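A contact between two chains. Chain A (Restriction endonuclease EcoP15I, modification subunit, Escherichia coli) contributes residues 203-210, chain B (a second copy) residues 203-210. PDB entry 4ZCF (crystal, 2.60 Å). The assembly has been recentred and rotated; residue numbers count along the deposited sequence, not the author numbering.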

ATOM      1  N   GLU A 203      -8.132 -15.731   7.223  1.00 37.12           N
ATOM      2  CA  GLU A 203      -6.887 -15.240   6.612  1.00 36.60           C
ATOM      3  C   GLU A 203      -6.643 -13.733   6.719  1.00 41.75           C
ATOM      4  O   GLU A 203      -5.705 -13.238   6.089  1.00 41.98           O
ATOM      5  N   PHE A 204      -7.457 -13.008   7.508  1.00 40.07           N
ATOM      6  CA  PHE A 204      -7.324 -11.552   7.665  1.00 41.20           C
ATOM      7  C   PHE A 204      -5.894 -11.091   7.980  1.00 43.73           C
ATOM      8  O   PHE A 204      -5.337 -10.330   7.196  1.00 42.62           O
ATOM      9  N   SER A 205      -5.294 -11.586   9.083  1.00 39.68           N
ATOM     10  CA  SER A 205      -3.931 -11.232   9.529  1.00 38.31           C
ATOM     11  C   SER A 205      -2.858 -11.635   8.532  1.00 40.20           C
ATOM     12  O   SER A 205      -2.017 -10.800   8.195  1.00 40.26           O
ATOM     13  N   GLN A 206      -2.931 -12.879   8.005  1.00 36.12           N
ATOM     14  CA  GLN A 206      -2.002 -13.438   6.994  1.00 35.17           C
ATOM     15  C   GLN A 206      -2.004 -12.676   5.684  1.00 40.02           C
ATOM     16  O   GLN A 206      -0.936 -12.481   5.105  1.00 42.16           O
ATOM     17  N   LEU A 207      -3.186 -12.225   5.212  1.00 35.04           N
ATOM     18  CA  LEU A 207      -3.297 -11.429   3.984  1.00 32.88           C
ATOM     19  C   LEU A 207      -2.771 -10.035   4.217  1.00 36.78           C
ATOM     20  O   LEU A 207      -2.073  -9.498   3.362  1.00 38.39           O
ATOM     21  N   LYS A 208      -3.130  -9.439   5.347  1.00 33.34           N
ATOM     22  CA  LYS A 208      -2.728  -8.099   5.734  1.00 34.63           C
ATOM     23  C   LYS A 208      -1.220  -8.029   5.816  1.00 41.07           C
ATOM     24  O   LYS A 208      -0.639  -7.049   5.336  1.00 40.69           O
ATOM     25  N   LEU A 209      -0.587  -9.093   6.371  1.00 39.26           N
ATOM     26  CA  LEU A 209       0.875  -9.204   6.445  1.00 40.32           C
ATOM     27  C   LEU A 209       1.545  -9.406   5.079  1.00 43.70           C
ATOM     28  O   LEU A 209       2.585  -8.784   4.834  1.00 45.05           O
ATOM     29  N   VAL A 210       0.918 -10.182   4.155  1.00 38.30           N
ATOM     30  CA  VAL A 210       1.440 -10.350   2.779  1.00 37.26           C
ATOM     31  C   VAL A 210       1.259  -9.083   1.941  1.00 40.42           C
ATOM     32  O   VAL A 210       2.069  -8.819   1.056  1.00 41.77           O
TER
ATOM     33  N   GLU B 203      -1.372  -2.991  15.527  1.00 32.45           N
ATOM     34  CA  GLU B 203      -0.810  -4.306  15.878  1.00 31.41           C
ATOM     35  C   GLU B 203      -1.791  -5.475  15.883  1.00 39.03           C
ATOM     36  O   GLU B 203      -1.445  -6.534  16.413  1.00 39.87           O
ATOM     37  N   PHE B 204      -2.991  -5.321  15.276  1.00 38.44           N
ATOM     38  CA  PHE B 204      -4.006  -6.381  15.199  1.00 38.14           C
ATOM     39  C   PHE B 204      -3.498  -7.675  14.577  1.00 40.14           C
ATOM     40  O   PHE B 204      -3.794  -8.749  15.116  1.00 38.26           O
ATOM     41  N   SER B 205      -2.788  -7.591  13.413  1.00 36.24           N
ATOM     42  CA  SER B 205      -2.308  -8.803  12.738  1.00 35.43           C
ATOM     43  C   SER B 205      -1.249  -9.501  13.571  1.00 39.50           C
ATOM     44  O   SER B 205      -1.368 -10.695  13.830  1.00 39.43           O
ATOM     45  N   GLN B 206      -0.286  -8.724  14.071  1.00 35.70           N
ATOM     46  CA  GLN B 206       0.824  -9.153  14.917  1.00 34.97           C
ATOM     47  C   GLN B 206       0.303  -9.743  16.220  1.00 37.40           C
ATOM     48  O   GLN B 206       0.737 -10.847  16.581  1.00 37.98           O
ATOM     49  N   LEU B 207      -0.704  -9.083  16.859  1.00 31.48           N
ATOM     50  CA  LEU B 207      -1.351  -9.616  18.069  1.00 31.11           C
ATOM     51  C   LEU B 207      -1.983 -10.992  17.803  1.00 38.51           C
ATOM     52  O   LEU B 207      -1.689 -11.932  18.511  1.00 42.13           O
ATOM     53  N   LYS B 208      -2.812 -11.111  16.772  1.00 35.27           N
ATOM     54  CA  LYS B 208      -3.477 -12.340  16.374  1.00 34.82           C
ATOM     55  C   LYS B 208      -2.498 -13.485  16.219  1.00 38.99           C
ATOM     56  O   LYS B 208      -2.683 -14.541  16.824  1.00 38.46           O
ATOM     57  N   LEU B 209      -1.441 -13.259  15.458  1.00 37.22           N
ATOM     58  CA  LEU B 209      -0.433 -14.279  15.189  1.00 38.26           C
ATOM     59  C   LEU B 209       0.390 -14.711  16.423  1.00 44.12           C
ATOM     60  O   LEU B 209       0.656 -15.907  16.572  1.00 45.11           O
ATOM     61  N   VAL B 210       0.715 -13.763  17.335  1.00 39.52           N
ATOM     62  CA  VAL B 210       1.426 -14.079  18.576  1.00 39.26           C
ATOM     63  C   VAL B 210       0.508 -14.843  19.566  1.00 43.32           C
ATOM     64  O   VAL B 210       0.984 -15.703  20.313  1.00 42.71           O
TER

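Residues 204-210 are helical in both copies, and the two helices cross at -129°, their axes approaching to 8.8 Å. S205 lies where the two backbones come nearest: the CA atoms of S205(A) and S205(B) are 4.3 Å apart, their CB atoms 3.8 Å. Each serine points its CA-to-CB bond toward the other helix. The chi1 of S205(B) is m, whereas that of S205(A), at -33°, lies between wells, so the pairing is only approximately symmetric.

The apolar contacts join like residues. F204(A) and F204(B), both chi1 t, meet at CE2 of the first and CE1 of the second, 3.3 Å apart; with centroids separated by 5.3 Å and planes at 45°, the pair is oblique. F204(A) starts sideways from its backbone and F204(B) toward the partner, yet the rings converge. L209(A) and L209(B), both m,t and both directed toward the partner, touch at 3.6 Å from CD1 to CD1. Each also reaches the opposing serine, at 3.9 Å from CD2 of L209(A) to CB of S205(B) and likewise from CD2 of L209(B) to CB of S205(A).

The polar side chains contribute packing, since no hydrogen bond crosses between the stretches. Q206 leaves its helix pointing away in both copies, but m,p rotamers fold the amide back: NE2 of Q206(A) lies 3.1 Å from CD2 of L209(B), and NE2 of Q206(B) lies 3.3 Å from CD2 of L209(A). The closest lysine–serine approaches are made by aliphatic carbons, CG of K208(B) at 3.1 Å from OG of S205(A) and CB of K208(A) at 3.5 Å from OG of S205(B). Their chi1 values differ, t for K208(B) and -97° for K208(A). NZ of K208(A) is hydrogen-bonded elsewhere in the structure.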

ATOM      1  CB  GLU A 203      -6.803 -15.684   5.130  1.00 37.41           C
ATOM      2  CG  GLU A 203      -6.886 -17.185   4.912  1.00 44.30           C
ATOM      3  CD  GLU A 203      -5.742 -17.994   5.494  1.00 57.54           C
ATOM      4  OE1 GLU A 203      -4.631 -17.434   5.634  1.00 44.24           O
ATOM      5  OE2 GLU A 203      -5.955 -19.187   5.814  1.00 47.57           O
ATOM      6  CB  PHE A 204      -8.372 -10.975   8.650  1.00 43.80           C
ATOM      7  CG  PHE A 204      -8.255  -9.504   9.001  1.00 46.50           C
ATOM      8  CD1 PHE A 204      -8.049  -8.545   8.012  1.00 50.20           C
ATOM      9  CD2 PHE A 204      -8.417  -9.071  10.309  1.00 50.50           C
ATOM     10  CE1 PHE A 204      -7.970  -7.186   8.332  1.00 51.15           C
ATOM     11  CE2 PHE A 204      -8.325  -7.704  10.628  1.00 53.38           C
ATOM     12  CZ  PHE A 204      -8.102  -6.777   9.636  1.00 50.89           C
ATOM     13  CB  SER A 205      -3.641 -11.829  10.902  1.00 41.02           C
ATOM     14  OG  SER A 205      -4.823 -11.867  11.684  1.00 45.94           O
ATOM     15  CB  GLN A 206      -2.291 -14.914   6.730  1.00 36.52           C
ATOM     16  CG  GLN A 206      -1.866 -15.834   7.882  1.00 42.84           C
ATOM     17  CD  GLN A 206      -2.810 -15.883   9.073  1.00 46.56           C
ATOM     18  OE1 GLN A 206      -3.927 -15.321   9.100  1.00 33.46           O
ATOM     19  NE2 GLN A 206      -2.370 -16.593  10.084  1.00 43.38           N
ATOM     20  CB  LEU A 207      -4.758 -11.348   3.544  1.00 32.21           C
ATOM     21  CG  LEU A 207      -5.132 -10.359   2.432  1.00 34.50           C
ATOM     22  CD1 LEU A 207      -4.513 -10.758   1.039  1.00 31.31           C
ATOM     23  CD2 LEU A 207      -6.632 -10.182   2.395  1.00 35.79           C
ATOM     24  CB  LYS A 208      -3.369  -7.695   7.081  1.00 37.39           C
ATOM     25  CG  LYS A 208      -4.630  -6.858   6.949  1.00 44.64           C
ATOM     26  CD  LYS A 208      -4.364  -5.408   6.461  1.00 58.83           C
ATOM     27  CE  LYS A 208      -3.913  -4.452   7.540  1.00 75.69           C
ATOM     28  NZ  LYS A 208      -2.452  -4.566   7.807  1.00 90.08           N
ATOM     29  CB  LEU A 209       1.357 -10.213   7.514  1.00 41.17           C
ATOM     30  CG  LEU A 209       1.084  -9.809   9.002  1.00 46.04           C
ATOM     31  CD1 LEU A 209       1.801 -10.719   9.947  1.00 46.19           C
ATOM     32  CD2 LEU A 209       1.517  -8.383   9.300  1.00 46.13           C
ATOM     33  CB  VAL A 210       0.978 -11.650   2.072  1.00 41.43           C
ATOM     34  CG1 VAL A 210      -0.377 -11.494   1.416  1.00 40.98           C
ATOM     35  CG2 VAL A 210       2.003 -12.120   1.055  1.00 41.91           C
TER
ATOM     36  CB  GLU B 203      -0.042  -4.256  17.233  1.00 32.17           C
ATOM     37  CG  GLU B 203       1.031  -3.188  17.371  1.00 32.30           C
ATOM     38  CD  GLU B 203       2.247  -3.314  16.476  1.00 36.98           C
ATOM     39  OE1 GLU B 203       2.647  -4.454  16.158  1.00 35.33           O
ATOM     40  OE2 GLU B 203       2.847  -2.270  16.146  1.00 45.49           O
ATOM     41  CB  PHE B 204      -5.270  -5.920  14.464  1.00 41.13           C
ATOM     42  CG  PHE B 204      -6.389  -6.943  14.499  1.00 44.82           C
ATOM     43  CD1 PHE B 204      -6.481  -7.934  13.530  1.00 50.55           C
ATOM     44  CD2 PHE B 204      -7.294  -6.967  15.544  1.00 47.71           C
ATOM     45  CE1 PHE B 204      -7.475  -8.913  13.603  1.00 51.82           C
ATOM     46  CE2 PHE B 204      -8.323  -7.910  15.578  1.00 51.01           C
ATOM     47  CZ  PHE B 204      -8.414  -8.867  14.605  1.00 49.58           C
ATOM     48  CB  SER B 205      -1.825  -8.510  11.326  1.00 37.32           C
ATOM     49  OG  SER B 205      -2.844  -7.862  10.587  1.00 46.80           O
ATOM     50  CB  GLN B 206       1.827  -7.999  15.139  1.00 35.93           C
ATOM     51  CG  GLN B 206       2.465  -7.487  13.836  1.00 29.74           C
ATOM     52  CD  GLN B 206       1.563  -6.604  12.973  1.00 43.41           C
ATOM     53  OE1 GLN B 206       0.446  -6.204  13.334  1.00 33.99           O
ATOM     54  NE2 GLN B 206       2.043  -6.252  11.812  1.00 41.08           N
ATOM     55  CB  LEU B 207      -2.409  -8.647  18.655  1.00 30.57           C
ATOM     56  CG  LEU B 207      -3.077  -9.109  19.975  1.00 34.20           C
ATOM     57  CD1 LEU B 207      -2.055  -9.278  21.119  1.00 33.95           C
ATOM     58  CD2 LEU B 207      -4.238  -8.205  20.373  1.00 31.01           C
ATOM     59  CB  LYS B 208      -4.281 -12.107  15.081  1.00 36.55           C
ATOM     60  CG  LYS B 208      -4.797 -13.370  14.379  1.00 44.72           C
ATOM     61  CD  LYS B 208      -6.004 -14.033  15.060  1.00 50.46           C
ATOM     62  CE  LYS B 208      -6.539 -15.219  14.282  1.00 65.71           C
ATOM     63  NZ  LYS B 208      -5.466 -16.190  13.894  1.00 79.40           N
ATOM     64  CB  LEU B 209       0.420 -13.939  13.929  1.00 38.11           C
ATOM     65  CG  LEU B 209      -0.367 -13.689  12.595  1.00 42.00           C
ATOM     66  CD1 LEU B 209       0.527 -13.804  11.417  1.00 43.17           C
ATOM     67  CD2 LEU B 209      -1.467 -14.689  12.378  1.00 43.24           C
ATOM     68  CB  VAL B 210       2.206 -12.870  19.179  1.00 43.64           C
ATOM     69  CG1 VAL B 210       1.281 -11.837  19.838  1.00 43.72           C
ATOM     70  CG2 VAL B 210       3.306 -13.320  20.131  1.00 43.12           C
TER